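Local coordinates for putative type I restriction enzyme R protein (Bacteroides fragilis NCTC 9343, PDB 3EVY), which is probably the restriction subunit of a type I restriction-modification system, needed for ATP-dependent DNA cleavage but not for modification, and is represented here by a fragment of its C-terminal region, at residues A[56-60]-A[75-81]. Sequence-based numbering, arbitrary orientation.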
ATOM      1  N   MET A  56       3.767  -2.540  -1.508  1.00 36.98           N
ATOM      2  CA  MET A  56       3.174  -1.166  -1.683  1.00 37.61           C
ATOM      3  C   MET A  56       3.989  -0.160  -0.938  1.00 36.92           C
ATOM      4  O   MET A  56       4.272   0.939  -1.448  1.00 38.01           O
ATOM      5  CB  MET A  56       1.712  -1.136  -1.074  1.00 36.11           C
ATOM      6  CG  MET A  56       0.560  -1.632  -2.023  1.00 40.19           C
ATOM      7  SD  MET A  56      -0.998  -0.850  -1.476  1.00 36.91           S
ATOM      8  CE  MET A  56      -0.925  -1.084   0.247  1.00 41.30           C
ATOM      9  N   LEU A  57       4.371  -0.485   0.305  1.00 37.56           N
ATOM     10  CA  LEU A  57       5.106   0.476   1.126  1.00 36.23           C
ATOM     11  C   LEU A  57       6.479   0.869   0.392  1.00 37.85           C
ATOM     12  O   LEU A  57       6.874   2.039   0.345  1.00 34.18           O
ATOM     13  CB  LEU A  57       5.378  -0.069   2.557  1.00 36.64           C
ATOM     14  CG  LEU A  57       6.452   0.772   3.313  1.00 37.61           C
ATOM     15  CD1 LEU A  57       5.976   2.295   3.570  1.00 36.87           C
ATOM     16  CD2 LEU A  57       6.844   0.123   4.672  1.00 39.42           C
ATOM     17  N   ARG A  58       7.157  -0.112  -0.177  1.00 36.20           N
ATOM     18  CA  ARG A  58       8.465   0.118  -0.847  1.00 37.11           C
ATOM     19  C   ARG A  58       8.288   0.943  -2.102  1.00 37.41           C
ATOM     20  O   ARG A  58       9.097   1.867  -2.378  1.00 38.50           O
ATOM     21  CB  ARG A  58       9.143  -1.229  -1.161  1.00 35.40           C
ATOM     22  CG  ARG A  58       9.727  -1.912   0.077  1.00 35.97           C
ATOM     23  CD  ARG A  58      10.322  -3.295  -0.187  1.00 42.56           C
ATOM     24  NE  ARG A  58      11.424  -3.219  -1.160  1.00 44.71           N
ATOM     25  CZ  ARG A  58      12.702  -2.970  -0.847  1.00 48.15           C
ATOM     26  NH1 ARG A  58      13.088  -2.789   0.423  1.00 42.90           N
ATOM     27  NH2 ARG A  58      13.604  -2.906  -1.833  1.00 51.19           N
ATOM     28  N   LEU A  59       7.188   0.704  -2.818  1.00 37.26           N
ATOM     29  CA  LEU A  59       6.946   1.387  -4.060  1.00 38.08           C
ATOM     30  C   LEU A  59       6.491   2.831  -3.746  1.00 36.97           C
ATOM     31  O   LEU A  59       6.865   3.812  -4.423  1.00 37.84           O
ATOM     32  CB  LEU A  59       5.883   0.625  -4.869  1.00 38.21           C
ATOM     33  CG  LEU A  59       5.399   1.106  -6.224  1.00 43.25           C
ATOM     34  CD1 LEU A  59       6.579   1.550  -7.107  1.00 48.03           C
ATOM     35  CD2 LEU A  59       4.631  -0.096  -6.943  1.00 42.08           C
ATOM     36  N   ARG A  60       5.686   2.975  -2.719  1.00 37.10           N
ATOM     37  CA  ARG A  60       5.301   4.311  -2.273  1.00 36.14           C
ATOM     38  C   ARG A  60       6.555   5.130  -1.893  1.00 36.20           C
ATOM     39  O   ARG A  60       6.668   6.286  -2.238  1.00 35.78           O
ATOM     40  CB  ARG A  60       4.358   4.257  -1.118  1.00 34.94           C
ATOM     41  CG  ARG A  60       3.659   5.581  -0.810  1.00 39.18           C
ATOM     42  CD  ARG A  60       2.215   5.306  -0.540  1.00 38.68           C
ATOM     43  NE  ARG A  60       1.509   6.495  -0.173  1.00 42.89           N
ATOM     44  CZ  ARG A  60       0.234   6.736  -0.409  1.00 40.09           C
ATOM     45  NH1 ARG A  60      -0.251   7.893  -0.056  1.00 42.01           N
ATOM     46  NH2 ARG A  60      -0.523   5.881  -1.079  1.00 38.05           N
ATOM     47  N   THR A  75      -3.527   6.339  -5.337  1.00 36.59           N
ATOM     48  CA  THR A  75      -4.694   5.756  -4.670  1.00 36.15           C
ATOM     49  C   THR A  75      -4.318   5.610  -3.171  1.00 37.16           C
ATOM     50  O   THR A  75      -3.147   5.349  -2.855  1.00 37.75           O
ATOM     51  CB  THR A  75      -4.993   4.358  -5.252  1.00 36.36           C
ATOM     52  OG1 THR A  75      -5.248   4.491  -6.650  1.00 37.86           O
ATOM     53  CG2 THR A  75      -6.159   3.723  -4.602  1.00 34.86           C
ATOM     54  N   ILE A  76      -5.289   5.801  -2.279  1.00 35.82           N
ATOM     55  CA  ILE A  76      -5.108   5.706  -0.841  1.00 37.46           C
ATOM     56  C   ILE A  76      -4.464   6.932  -0.321  1.00 38.10           C
ATOM     57  O   ILE A  76      -3.303   7.258  -0.693  1.00 39.47           O
ATOM     58  CB  ILE A  76      -4.266   4.427  -0.374  1.00 37.27           C
ATOM     59  CG1 ILE A  76      -4.755   3.164  -1.090  1.00 37.57           C
ATOM     60  CG2 ILE A  76      -4.443   4.216   1.165  1.00 36.99           C
ATOM     61  CD1 ILE A  76      -4.015   1.841  -0.664  1.00 35.88           C
ATOM     62  N   GLU A  77      -5.171   7.619   0.551  1.00 37.72           N
ATOM     63  CA  GLU A  77      -4.653   8.867   1.084  1.00 36.31           C
ATOM     64  C   GLU A  77      -3.480   8.544   2.018  1.00 38.88           C
ATOM     65  O   GLU A  77      -3.421   7.442   2.565  1.00 37.94           O
ATOM     66  CB  GLU A  77      -5.773   9.533   1.920  1.00 37.21           C
ATOM     67  CG  GLU A  77      -6.777  10.266   1.052  1.00 33.58           C
ATOM     68  CD  GLU A  77      -7.807  11.005   1.874  1.00 42.50           C
ATOM     69  OE1 GLU A  77      -7.799  10.836   3.115  1.00 40.32           O
ATOM     70  OE2 GLU A  77      -8.634  11.746   1.265  1.00 41.20           O
ATOM     71  N   GLU A  78      -2.582   9.521   2.230  1.00 40.12           N
ATOM     72  CA  GLU A  78      -1.414   9.322   3.136  1.00 41.45           C
ATOM     73  C   GLU A  78      -1.806   8.831   4.505  1.00 42.78           C
ATOM     74  O   GLU A  78      -1.242   7.837   4.998  1.00 42.69           O
ATOM     75  CB  GLU A  78      -0.615  10.614   3.278  1.00 41.64           C
ATOM     76  CG  GLU A  78       0.325  10.829   2.116  1.00 46.29           C
ATOM     77  CD  GLU A  78       1.354   9.674   1.960  1.00 50.60           C
ATOM     78  OE1 GLU A  78       1.933   9.173   2.947  1.00 52.19           O
ATOM     79  OE2 GLU A  78       1.527   9.232   0.830  1.00 54.89           O
ATOM     80  N   GLN A  79      -2.798   9.499   5.119  1.00 42.85           N
ATOM     81  CA  GLN A  79      -3.259   9.102   6.462  1.00 42.81           C
ATOM     82  C   GLN A  79      -3.816   7.679   6.529  1.00 42.11           C
ATOM     83  O   GLN A  79      -3.389   6.855   7.389  1.00 42.70           O
ATOM     84  CB  GLN A  79      -4.272  10.106   7.010  1.00 44.01           C
ATOM     85  CG  GLN A  79      -4.632   9.834   8.510  1.00 50.81           C
ATOM     86  CD  GLN A  79      -3.392   9.702   9.415  1.00 54.61           C
ATOM     87  OE1 GLN A  79      -2.587  10.637   9.536  1.00 57.58           O
ATOM     88  NE2 GLN A  79      -3.217   8.527  10.019  1.00 51.18           N
ATOM     89  N   ARG A  80      -4.781   7.389   5.646  1.00 39.09           N
ATOM     90  CA  ARG A  80      -5.312   6.043   5.484  1.00 38.35           C
ATOM     91  C   ARG A  80      -4.163   5.020   5.305  1.00 36.27           C
ATOM     92  O   ARG A  80      -4.152   3.932   5.922  1.00 35.82           O
ATOM     93  CB  ARG A  80      -6.249   6.010   4.272  1.00 37.08           C
ATOM     94  CG  ARG A  80      -6.895   4.608   4.006  1.00 40.03           C
ATOM     95  CD  ARG A  80      -7.868   4.117   5.115  1.00 36.71           C
ATOM     96  NE  ARG A  80      -9.062   4.936   5.371  1.00 39.21           N
ATOM     97  CZ  ARG A  80     -10.269   4.715   4.801  1.00 40.43           C
ATOM     98  NH1 ARG A  80     -10.465   3.714   3.928  1.00 38.54           N
ATOM     99  NH2 ARG A  80     -11.308   5.494   5.098  1.00 37.67           N
ATOM    100  N   PHE A  81      -3.190   5.383   4.476  1.00 36.99           N
ATOM    101  CA  PHE A  81      -2.078   4.444   4.173  1.00 37.02           C
ATOM    102  C   PHE A  81      -1.304   4.206   5.464  1.00 38.41           C
ATOM    103  O   PHE A  81      -0.957   3.087   5.754  1.00 37.08           O
ATOM    104  CB  PHE A  81      -1.130   5.074   3.137  1.00 35.94           C
ATOM    105  CG  PHE A  81      -0.147   4.097   2.565  1.00 39.85           C
ATOM    106  CD1 PHE A  81      -0.537   3.251   1.491  1.00 38.21           C
ATOM    107  CD2 PHE A  81       1.129   3.955   3.116  1.00 38.08           C
ATOM    108  CE1 PHE A  81       0.325   2.316   0.983  1.00 38.68           C
ATOM    109  CE2 PHE A  81       2.025   3.013   2.567  1.00 39.39           C
ATOM    110  CZ  PHE A  81       1.622   2.204   1.503  1.00 36.16           C
TER
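Arg60, a buried arginine on helix 43-63, reaches across to the start of helix 78-91 and meets both the loop before it and its first turn. Its guanidinium is bound along the edge. Arg60 NE and NH1 both donate to Glu78 OE2, at 2.9 Å and a very short 2.4 Å, forming a salt bridge. Arg60 NH1 and NH2 share Ile76 O, at 3.2 and 3.1 Å, and a weak bond of 3.2 Å runs from Arg60 NH2 to Thr75 O. The arginine thus pairs its charge with a carboxylate and also satisfies carbonyls of the loop that leads to the N-cap residue, Glu77.

Phe81 covers one face of this group. The guanidinium stacks on the ring at 21° between planes, an off-centre cation-pi contact. Arg60 CD sits squarely over the Phe81 ring, 3.7 Å from its centroid, as a CH-pi contact. Met56, one turn before Arg60, adds apolar packing: its CE lies 3.7 Å from Phe81 CE1, and its SD 4.1 Å from Ile76 CD1. Leu57 CA approaches the ring edge, 3.9 Å from Phe81 CZ.

The contact is structural packing between two helices of the R subunit's C-terminal region. Glu78 also forms a salt bridge with Lys64, and Phe81 meets Phe53. Helix 12-30 packs against the same part of helix 43-63, with Met23 and Phe27 on Met56 and Phe20 on Arg60.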